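Local coordinates for sulfite dehydrogenase (Paracoccus pantotrophus, PDB 2XTS), which oxidises protein-bound sulfane sulfur at a molybdenum cofactor and probably passes the electrons to the heme c of its cytochrome partner, at residues Y87-N92 / L99-E104; L169-A174 / R228-Y233; G180-M185 / D234-S239. One frame throughout, in Å; residues are numbered along the deposited sequence. Where two conformers were deposited one is given.

Contact 1: residues Y87-N92 / L99-E104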
loop_
_atom_site.group_PDB
_atom_site.type_symbol
_atom_site.label_atom_id
_atom_site.label_comp_id
_atom_site.label_asym_id
_atom_site.label_seq_id
_atom_site.Cartn_x
_atom_site.Cartn_y
_atom_site.Cartn_z
ATOM N N TYR A 87 21.395 0.100 14.134
ATOM C CA TYR A 87 21.647 -0.609 12.895
ATOM C C TYR A 87 23.076 -0.390 12.382
ATOM O O TYR A 87 23.584 0.722 12.383
ATOM C CB TYR A 87 20.658 -0.145 11.817
ATOM C CG TYR A 87 20.832 -0.836 10.499
ATOM C CD1 TYR A 87 20.262 -2.080 10.283
ATOM C CD2 TYR A 87 21.583 -0.287 9.480
ATOM C CE1 TYR A 87 20.431 -2.757 9.111
ATOM C CE2 TYR A 87 21.748 -0.968 8.298
ATOM C CZ TYR A 87 21.177 -2.199 8.117
ATOM O OH TYR A 87 21.394 -2.834 6.919
ATOM N N ARG A 88 23.711 -1.464 11.936
ATOM C CA ARG A 88 24.988 -1.370 11.239
ATOM C C ARG A 88 24.979 -2.351 10.079
ATOM O O ARG A 88 24.490 -3.469 10.221
ATOM C CB ARG A 88 26.147 -1.730 12.167
ATOM C CG ARG A 88 26.349 -0.834 13.381
ATOM C CD ARG A 88 26.818 0.567 13.018
ATOM N NE ARG A 88 27.144 1.308 14.227
ATOM C CZ ARG A 88 26.263 1.956 14.981
ATOM N NH1 ARG A 88 24.973 2.007 14.645
ATOM N NH2 ARG A 88 26.680 2.591 16.072
ATOM N N LEU A 89 25.534 -1.941 8.941
ATOM C CA LEU A 89 25.733 -2.825 7.789
ATOM C C LEU A 89 27.220 -2.918 7.487
ATOM O O LEU A 89 27.877 -1.911 7.273
ATOM C CB LEU A 89 24.986 -2.312 6.549
ATOM C CG LEU A 89 25.175 -3.110 5.247
ATOM C CD1 LEU A 89 24.523 -4.483 5.432
ATOM C CD2 LEU A 89 24.591 -2.410 4.032
ATOM N N MET A 90 27.715 -4.139 7.424
ATOM C CA MET A 90 29.119 -4.425 7.173
ATOM C C MET A 90 29.258 -5.051 5.811
ATOM O O MET A 90 28.447 -5.884 5.417
ATOM C CB MET A 90 29.651 -5.375 8.247
ATOM C CG MET A 90 31.077 -5.863 8.017
ATOM S SD MET A 90 31.684 -7.013 9.296
ATOM C CE MET A 90 31.761 -5.872 10.669
ATOM N N ILE A 91 30.287 -4.629 5.070
ATOM C CA ILE A 91 30.708 -5.298 3.827
ATOM C C ILE A 91 32.143 -5.739 4.016
ATOM O O ILE A 91 32.994 -4.917 4.344
ATOM C CB ILE A 91 30.598 -4.389 2.584
ATOM C CG1 ILE A 91 29.154 -3.902 2.412
ATOM C CG2 ILE A 91 31.013 -5.149 1.345
ATOM C CD1 ILE A 91 28.879 -3.040 1.189
ATOM N N ASN A 92 32.407 -7.032 3.858
ATOM C CA ASN A 92 33.752 -7.559 4.116
ATOM C C ASN A 92 34.045 -8.721 3.190
ATOM O O ASN A 92 33.229 -9.089 2.346
ATOM C CB ASN A 92 33.937 -7.941 5.598
ATOM C CG ASN A 92 33.280 -9.256 5.958
ATOM O OD1 ASN A 92 32.055 -9.374 5.936
ATOM N ND2 ASN A 92 34.083 -10.234 6.341
ATOM N N LEU A 99 33.913 -2.281 4.900
ATOM C CA LEU A 99 33.213 -1.072 5.356
ATOM C C LEU A 99 32.143 -1.354 6.400
ATOM O O LEU A 99 31.579 -2.442 6.442
ATOM C CB LEU A 99 32.552 -0.347 4.177
ATOM C CG LEU A 99 33.504 0.193 3.107
ATOM C CD1 LEU A 99 32.740 0.711 1.903
ATOM C CD2 LEU A 99 34.485 1.246 3.649
ATOM N N VAL A 100 31.893 -0.347 7.225
ATOM C CA VAL A 100 30.736 -0.313 8.115
ATOM C C VAL A 100 29.944 0.940 7.736
ATOM O O VAL A 100 30.511 2.053 7.628
ATOM C CB VAL A 100 31.106 -0.228 9.593
ATOM C CG1 VAL A 100 29.833 0.008 10.469
ATOM C CG2 VAL A 100 31.839 -1.492 10.003
ATOM N N PHE A 101 28.637 0.760 7.535
ATOM C CA PHE A 101 27.684 1.835 7.265
ATOM C C PHE A 101 26.675 1.959 8.403
ATOM O O PHE A 101 26.236 0.961 8.984
ATOM C CB PHE A 101 26.856 1.558 5.997
ATOM C CG PHE A 101 27.672 1.427 4.747
ATOM C CD1 PHE A 101 28.138 2.547 4.085
ATOM C CD2 PHE A 101 27.961 0.191 4.220
ATOM C CE1 PHE A 101 28.898 2.438 2.938
ATOM C CE2 PHE A 101 28.709 0.081 3.068
ATOM C CZ PHE A 101 29.168 1.200 2.422
ATOM N N THR A 102 26.325 3.194 8.716
ATOM C CA THR A 102 25.195 3.486 9.562
ATOM C C THR A 102 23.951 3.655 8.690
ATOM O O THR A 102 24.038 3.788 7.473
ATOM C CB THR A 102 25.405 4.776 10.333
ATOM O OG1 THR A 102 25.531 5.840 9.395
ATOM C CG2 THR A 102 26.679 4.709 11.157
ATOM N N PHE A 103 22.777 3.689 9.307
ATOM C CA PHE A 103 21.580 3.939 8.528
ATOM C C PHE A 103 21.605 5.340 7.883
ATOM O O PHE A 103 21.197 5.529 6.744
ATOM C CB PHE A 103 20.307 3.713 9.352
ATOM C CG PHE A 103 19.083 3.628 8.493
ATOM C CD1 PHE A 103 18.775 2.437 7.839
ATOM C CD2 PHE A 103 18.296 4.736 8.255
ATOM C CE1 PHE A 103 17.705 2.357 7.005
ATOM C CE2 PHE A 103 17.194 4.658 7.412
ATOM C CZ PHE A 103 16.913 3.473 6.790
ATOM N N GLU A 104 22.116 6.325 8.614
ATOM C CA GLU A 104 22.274 7.672 8.090
ATOM C C GLU A 104 23.068 7.657 6.777
ATOM O O GLU A 104 22.703 8.348 5.821
ATOM C CB GLU A 104 22.941 8.547 9.137
ATOM C CG GLU A 104 23.268 9.925 8.679
ATOM C CD GLU A 104 23.929 10.737 9.763
ATOM O OE1 GLU A 104 23.236 11.573 10.382
ATOM O OE2 GLU A 104 25.143 10.542 9.975
HETATM O O HOH W 1 22.826 3.293 12.137
#
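Four backbone hydrogen bonds join residues 87-92 and 99-104 as an antiparallel beta hairpin. Leu-89 and Phe-101 make one hydrogen-bonded pair: Phe-101 N gives to Leu-89 O over 2.8 Å, and Leu-89 N returns an almost straight bond (171°) to Phe-101 O. Ile-91 and Leu-99 make the other, with Leu-99 N at 2.8 Å from Ile-91 O. All four donors lie in the plane of the carbonyl they meet. Met-90 and Val-100, between these pairs, are non-hydrogen-bonded, and here Met-90 CA comes within 3.2 Å of Leu-99 O in a CA-H...O contact. Past the ladder the backbones separate and a water links them, donating to Tyr-87 O (2.7 Å) and accepting from Phe-103 N in the first turn of helix 103-106. Arg-88 NH1 also reaches Tyr-87 O, over 2.9 Å and from above the carbonyl plane, because its chain is bent at chi2 (-68°). NH1 has Gln-85 O as a further partner, while NE forms a salt bridge with Asp-5 of the second subunit.

Packing differs on the two faces. On that of Leu-89, Ile-91, Leu-99 and Phe-101, the extended Ile-91 side chain crosses obliquely and sets CD1 against the Phe-101 ring edge, 3.6 Å from CE2; Leu-89 CD2 approaches the same ring more loosely. Beside the face of Met-90 and Val-100, Arg-88 CD rests on Val-100 CG1 at 4.0 Å.

Helix 153-160 covers Ile-91 and Leu-99, and Leu-106 of helix 103-106 touches Leu-89 and Phe-101. Strand 89-93 runs parallel to strand 227-233 on its other side, whereas Leu-99 and Val-100 pair antiparallel with a strand of the cytochrome chain, carrying the sheet across the interface.

Contact 2: residues L169-A174 / R228-Y233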
loop_
_atom_site.group_PDB
_atom_site.type_symbol
_atom_site.label_atom_id
_atom_site.label_comp_id
_atom_site.label_asym_id
_atom_site.label_seq_id
_atom_site.Cartn_x
_atom_site.Cartn_y
_atom_site.Cartn_z
ATOM N N LEU A 169 28.258 -13.599 -2.937
ATOM C CA LEU A 169 27.931 -12.724 -1.824
ATOM C C LEU A 169 27.101 -13.516 -0.844
ATOM O O LEU A 169 26.136 -14.201 -1.221
ATOM C CB LEU A 169 27.164 -11.491 -2.305
ATOM C CG LEU A 169 26.676 -10.485 -1.252
ATOM C CD1 LEU A 169 26.569 -9.105 -1.860
ATOM C CD2 LEU A 169 25.321 -10.904 -0.682
ATOM N N TYR A 170 27.495 -13.435 0.420
ATOM C CA TYR A 170 26.760 -14.044 1.513
ATOM C C TYR A 170 26.105 -12.941 2.317
ATOM O O TYR A 170 26.792 -12.030 2.783
ATOM C CB TYR A 170 27.730 -14.813 2.380
ATOM C CG TYR A 170 27.131 -15.469 3.604
ATOM C CD1 TYR A 170 26.376 -16.647 3.510
ATOM C CD2 TYR A 170 27.393 -14.961 4.873
ATOM C CE1 TYR A 170 25.877 -17.261 4.662
ATOM C CE2 TYR A 170 26.885 -15.541 6.008
ATOM C CZ TYR A 170 26.155 -16.703 5.907
ATOM O OH TYR A 170 25.649 -17.300 7.046
ATOM N N ALA A 171 24.785 -13.022 2.496
ATOM C CA ALA A 171 24.059 -11.998 3.255
ATOM C C ALA A 171 23.525 -12.620 4.518
ATOM O O ALA A 171 22.936 -13.700 4.470
ATOM C CB ALA A 171 22.897 -11.400 2.463
ATOM N N GLU A 172 23.718 -11.943 5.647
ATOM C CA GLU A 172 23.133 -12.427 6.901
ATOM C C GLU A 172 22.462 -11.317 7.661
ATOM O O GLU A 172 22.778 -10.124 7.526
ATOM C CB GLU A 172 24.123 -13.159 7.817
ATOM C CG GLU A 172 25.244 -12.303 8.256
ATOM C CD GLU A 172 25.975 -12.684 9.581
ATOM O OE1 GLU A 172 26.948 -11.973 9.865
ATOM O OE2 GLU A 172 25.623 -13.624 10.340
ATOM N N GLY A 173 21.481 -11.752 8.432
ATOM C CA GLY A 173 20.657 -10.881 9.229
ATOM C C GLY A 173 21.187 -10.619 10.624
ATOM O O GLY A 173 22.051 -11.333 11.122
ATOM N N ALA A 174 20.618 -9.610 11.271
ATOM C CA ALA A 174 21.006 -9.214 12.627
ATOM C C ALA A 174 20.396 -10.087 13.708
ATOM O O ALA A 174 20.810 -10.010 14.861
ATOM C CB ALA A 174 20.597 -7.754 12.867
ATOM N N ARG A 228 22.547 -7.367 8.148
ATOM C CA ARG A 228 23.692 -6.789 8.860
ATOM C C ARG A 228 25.036 -6.924 8.178
ATOM O O ARG A 228 25.959 -6.151 8.464
ATOM C CB ARG A 228 23.806 -7.377 10.276
ATOM C CG ARG A 228 24.547 -8.682 10.371
ATOM C CD ARG A 228 24.790 -9.055 11.793
ATOM N NE ARG A 228 25.687 -10.205 11.895
ATOM C CZ ARG A 228 26.068 -10.760 13.039
ATOM N NH1 ARG A 228 25.577 -10.332 14.204
ATOM N NH2 ARG A 228 26.939 -11.757 13.018
ATOM N N ARG A 229 25.172 -7.889 7.275
ATOM C CA ARG A 229 26.486 -8.135 6.674
ATOM C C ARG A 229 26.356 -8.744 5.293
ATOM O O ARG A 229 25.516 -9.604 5.058
ATOM C CB ARG A 229 27.349 -9.035 7.574
ATOM C CG ARG A 229 28.789 -9.222 7.123
ATOM C CD ARG A 229 29.604 -9.971 8.155
ATOM N NE ARG A 229 29.309 -11.400 8.144
ATOM C CZ ARG A 229 29.817 -12.265 7.265
ATOM N NH1 ARG A 229 30.633 -11.868 6.298
ATOM N NH2 ARG A 229 29.511 -13.551 7.343
ATOM N N LEU A 230 27.175 -8.222 4.384
ATOM C CA LEU A 230 27.382 -8.721 3.026
ATOM C C LEU A 230 28.846 -9.149 2.930
ATOM O O LEU A 230 29.751 -8.310 2.932
ATOM C CB LEU A 230 27.056 -7.656 1.978
ATOM C CG LEU A 230 25.729 -6.920 2.120
ATOM C CD1 LEU A 230 25.631 -5.836 1.039
ATOM C CD2 LEU A 230 24.545 -7.891 2.043
ATOM N N GLY A 231 29.072 -10.447 2.886
ATOM C CA GLY A 231 30.420 -11.004 2.803
ATOM C C GLY A 231 30.689 -11.464 1.401
ATOM O O GLY A 231 29.854 -12.124 0.793
ATOM N N ILE A 232 31.858 -11.136 0.865
ATOM C CA ILE A 232 32.200 -11.524 -0.500
ATOM C C ILE A 232 33.210 -12.659 -0.432
ATOM O O ILE A 232 34.270 -12.498 0.146
ATOM C CB ILE A 232 32.784 -10.348 -1.282
ATOM C CG1 ILE A 232 31.840 -9.127 -1.226
ATOM C CG2 ILE A 232 33.062 -10.781 -2.719
ATOM C CD1 ILE A 232 30.394 -9.396 -1.670
ATOM N N TYR A 233 32.864 -13.797 -1.010
ATOM C CA TYR A 233 33.660 -15.022 -0.941
ATOM C C TYR A 233 33.909 -15.554 -2.355
ATOM O O TYR A 233 33.273 -15.128 -3.337
ATOM C CB TYR A 233 32.934 -16.068 -0.050
ATOM C CG TYR A 233 32.674 -15.611 1.356
ATOM C CD1 TYR A 233 33.666 -15.612 2.302
ATOM C CD2 TYR A 233 31.435 -15.222 1.749
ATOM C CE1 TYR A 233 33.434 -15.173 3.594
ATOM C CE2 TYR A 233 31.194 -14.790 3.034
ATOM C CZ TYR A 233 32.181 -14.777 3.959
ATOM O OH TYR A 233 31.889 -14.330 5.231
HETATM O O HOH W 2 23.301 -8.490 15.058
#
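Leu-169 crosses obliquely over Leu-230 and Ile-232, its CD1 set 3.8 Å from Ile-232 CD1. Beside it Ala-171 CB meets Leu-230 CD2 at 3.9 Å, completing an apolar face that helices 153-160 and 185-191 cover. The strands are antiparallel neighbours within the mixed sheet of the molybdopterin-binding domain, and near Gly-173, which touches the pterin cofactor, their ladder ends in a classic beta bulge: Arg-228 N and Arg-229 N both give to Glu-172 O, the former at 2.8 Å. Both arginines thus face one glutamate. On the face of Tyr-170, Glu-172 and Arg-229, the Tyr-170 side chain lies alongside Tyr-233, its CB at the Tyr-233 ring edge, 3.5 Å from CE2. Arg-229 NH1 and NH2 hold Tyr-233 OH end-on; NH1 also meets Asn-92, and the hydroxyl meets Asp-18 of the cytochrome chain. Glu-172 OE1 accepts three bonds, from Arg-229 NE (3.0 Å), Arg-228 NE (3.0 Å) and Arg-228 NH2, all arriving above the carboxylate plane, which stands at 90° to the Arg-228 guanidinium. Such company probably keeps the buried carboxylate ionised, and its OE2 forms a salt bridge with Arg-95 of the cytochrome chain.

Contact 3: residues G180-M185 / D234-S239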
loop_
_atom_site.group_PDB
_atom_site.type_symbol
_atom_site.label_atom_id
_atom_site.label_comp_id
_atom_site.label_asym_id
_atom_site.label_seq_id
_atom_site.Cartn_x
_atom_site.Cartn_y
_atom_site.Cartn_z
ATOM N N GLY A 180 21.575 -16.795 6.862
ATOM C CA GLY A 180 22.610 -16.533 5.877
ATOM C C GLY A 180 22.335 -17.286 4.598
ATOM O O GLY A 180 22.003 -18.459 4.628
ATOM N N ARG A 181 22.493 -16.594 3.468
ATOM C CA ARG A 181 22.298 -17.164 2.152
ATOM C C ARG A 181 23.364 -16.659 1.191
ATOM O O ARG A 181 23.761 -15.493 1.245
ATOM C CB ARG A 181 20.897 -16.840 1.581
ATOM C CG ARG A 181 19.748 -17.596 2.226
ATOM C CD ARG A 181 19.857 -19.093 2.050
ATOM N NE ARG A 181 19.869 -19.544 0.678
ATOM C CZ ARG A 181 18.825 -19.917 -0.049
ATOM N NH1 ARG A 181 17.598 -19.887 0.424
ATOM N NH2 ARG A 181 19.014 -20.350 -1.277
ATOM N N SER A 182 23.753 -17.536 0.262
ATOM C CA SER A 182 24.743 -17.246 -0.765
ATOM C C SER A 182 24.103 -16.883 -2.100
ATOM O O SER A 182 23.165 -17.539 -2.561
ATOM C CB SER A 182 25.604 -18.467 -0.978
ATOM O OG SER A 182 26.222 -18.880 0.221
ATOM N N PHE A 183 24.638 -15.841 -2.748
ATOM C CA PHE A 183 24.135 -15.354 -4.033
ATOM C C PHE A 183 25.277 -15.320 -5.048
ATOM O O PHE A 183 26.357 -14.835 -4.729
ATOM C CB PHE A 183 23.688 -13.894 -3.896
ATOM C CG PHE A 183 22.528 -13.649 -2.998
ATOM C CD1 PHE A 183 22.665 -13.700 -1.640
ATOM C CD2 PHE A 183 21.303 -13.285 -3.521
ATOM C CE1 PHE A 183 21.571 -13.434 -0.820
ATOM C CE2 PHE A 183 20.227 -12.985 -2.702
ATOM C CZ PHE A 183 20.356 -13.090 -1.354
ATOM N N PRO A 184 25.025 -15.738 -6.292
ATOM C CA PRO A 184 26.030 -15.479 -7.317
ATOM C C PRO A 184 26.130 -13.990 -7.619
ATOM O O PRO A 184 25.123 -13.292 -7.652
ATOM C CB PRO A 184 25.491 -16.237 -8.529
ATOM C CG PRO A 184 24.051 -16.267 -8.338
ATOM C CD PRO A 184 23.790 -16.293 -6.876
ATOM N N MET A 185 27.338 -13.516 -7.896
ATOM C CA MET A 185 27.550 -12.085 -8.101
ATOM C C MET A 185 26.739 -11.547 -9.283
ATOM O O MET A 185 26.296 -10.417 -9.250
ATOM C CB MET A 185 29.048 -11.786 -8.300
ATOM C CG MET A 185 29.477 -10.331 -8.093
ATOM S SD MET A 185 29.012 -9.598 -6.490
ATOM C CE MET A 185 29.618 -10.795 -5.333
ATOM N N ASP A 234 34.824 -16.515 -2.449
ATOM C CA ASP A 234 35.172 -17.125 -3.732
ATOM C C ASP A 234 34.326 -18.339 -4.069
ATOM O O ASP A 234 34.408 -18.874 -5.157
ATOM C CB ASP A 234 36.685 -17.431 -3.824
ATOM C CG ASP A 234 37.165 -18.455 -2.804
ATOM O OD1 ASP A 234 36.367 -18.954 -1.972
ATOM O OD2 ASP A 234 38.385 -18.761 -2.844
ATOM N N LYS A 235 33.467 -18.728 -3.134
ATOM C CA LYS A 235 32.578 -19.892 -3.278
ATOM C C LYS A 235 31.365 -19.704 -2.390
ATOM O O LYS A 235 31.389 -18.870 -1.504
ATOM C CB LYS A 235 33.271 -21.201 -2.907
ATOM C CG LYS A 235 33.863 -21.240 -1.552
ATOM C CD LYS A 235 34.634 -22.532 -1.323
ATOM C CE LYS A 235 35.732 -22.768 -2.371
ATOM N NZ LYS A 235 36.789 -23.789 -2.020
ATOM N N ALA A 236 30.319 -20.490 -2.628
ATOM C CA ALA A 236 29.126 -20.435 -1.824
ATOM C C ALA A 236 29.463 -20.885 -0.406
ATOM O O ALA A 236 30.288 -21.780 -0.208
ATOM C CB ALA A 236 28.048 -21.319 -2.435
ATOM N N VAL A 237 28.806 -20.308 0.585
ATOM C CA VAL A 237 29.048 -20.721 1.949
ATOM C C VAL A 237 28.452 -22.116 2.242
ATOM O O VAL A 237 29.013 -22.887 3.003
ATOM C CB VAL A 237 28.498 -19.657 2.930
ATOM C CG1 VAL A 237 28.549 -20.152 4.366
ATOM C CG2 VAL A 237 29.246 -18.333 2.722
ATOM N N GLU A 238 27.319 -22.419 1.608
ATOM C CA GLU A 238 26.562 -23.666 1.853
ATOM C C GLU A 238 26.124 -23.702 3.312
ATOM O O GLU A 238 26.403 -24.623 4.094
ATOM C CB GLU A 238 27.318 -24.918 1.420
ATOM C CG GLU A 238 27.831 -24.838 -0.012
ATOM C CD GLU A 238 26.780 -25.051 -1.080
ATOM O OE1 GLU A 238 25.625 -24.605 -0.926
ATOM O OE2 GLU A 238 27.146 -25.665 -2.096
ATOM N N SER A 239 25.438 -22.636 3.668
ATOM C CA SER A 239 24.874 -22.458 4.978
ATOM C C SER A 239 23.656 -23.347 5.238
ATOM O O SER A 239 23.151 -24.023 4.341
ATOM C CB SER A 239 24.476 -21.009 5.118
ATOM O OG SER A 239 23.439 -20.755 4.182
#
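Two serine hydroxyls carry the close part of this small contact, each reaching across to a backbone atom of the other segment. Ser-239 OG donates to Gly-180 O over 2.7 Å, coming from above the carbonyl plane. Its chi1 of 65° sets OG between its own backbone N and carbonyl carbon, a crowded position from which it faces the start of strand 181-184. Ser-182 OG works the other way round and accepts from Val-237 N at 3.0 Å, the hydrogen bond bent, with an N-H...O angle of 152°. With chi1 at -57° this OG stands beside its own backbone N, and Val-237 CB comes within 3.6 Å of it. The same hydroxyl is hydrogen-bonded to Glu-242 OE2, which also takes the N-H of Ser-239, so one carboxylate oxygen ties strand and loop together.

Strand 181-184 is the outermost in this chain of the mixed sheet in the molybdopterin-binding domain, and the loop that follows strand 227-233 passes along it in roughly the reverse direction without forming a ladder. Glu-238, in the left-handed region, turns the loop between the two serine bonds. Replacing Ser-182, an alanine here would lack the hydroxyl that joins Val-237 N to Glu-242 and would probably loosen the loop from the strand edge.

The remainder is far looser. Ala-236 CB only grazes Ser-182 CB at 4.0 Å, and ahead of it the loop leaves the strand, with Asp-234 exposed; Lys-235 starts away from the strand, and its NZ forms a salt bridge with Asp-24 of the cytochrome chain. Arg-181 starts away from residues 234-239, and its guanidinium is held by Asn-221 of the molybdenum-oxide pocket, Glu-219 of the cobalt site and, further along the same loop, Glu-242.

How the contacts relate
All three contacts reach one mixed sheet and step across it. Strand 89-93 of contact 1 is the parallel neighbour of strand 227-233 of contact 2, through probable hydrogen bonds between Met-90 and the backbones of Arg-228 and Leu-230. Contact 3 adjoins contact 2 from the opposite flank, where strand 181-184 pairs with strand 168-173 and Val-237 packs on Tyr-170. Each is largely buried, but contact 2, in the middle, buries most surface and adds a salt-bridge network to its ladder. Contact 1 is a local hairpin with chiefly apolar side chains, extended by the cytochrome chain. Contact 3, smallest in buried surface, joins strand to loop through two serine hydroxyls.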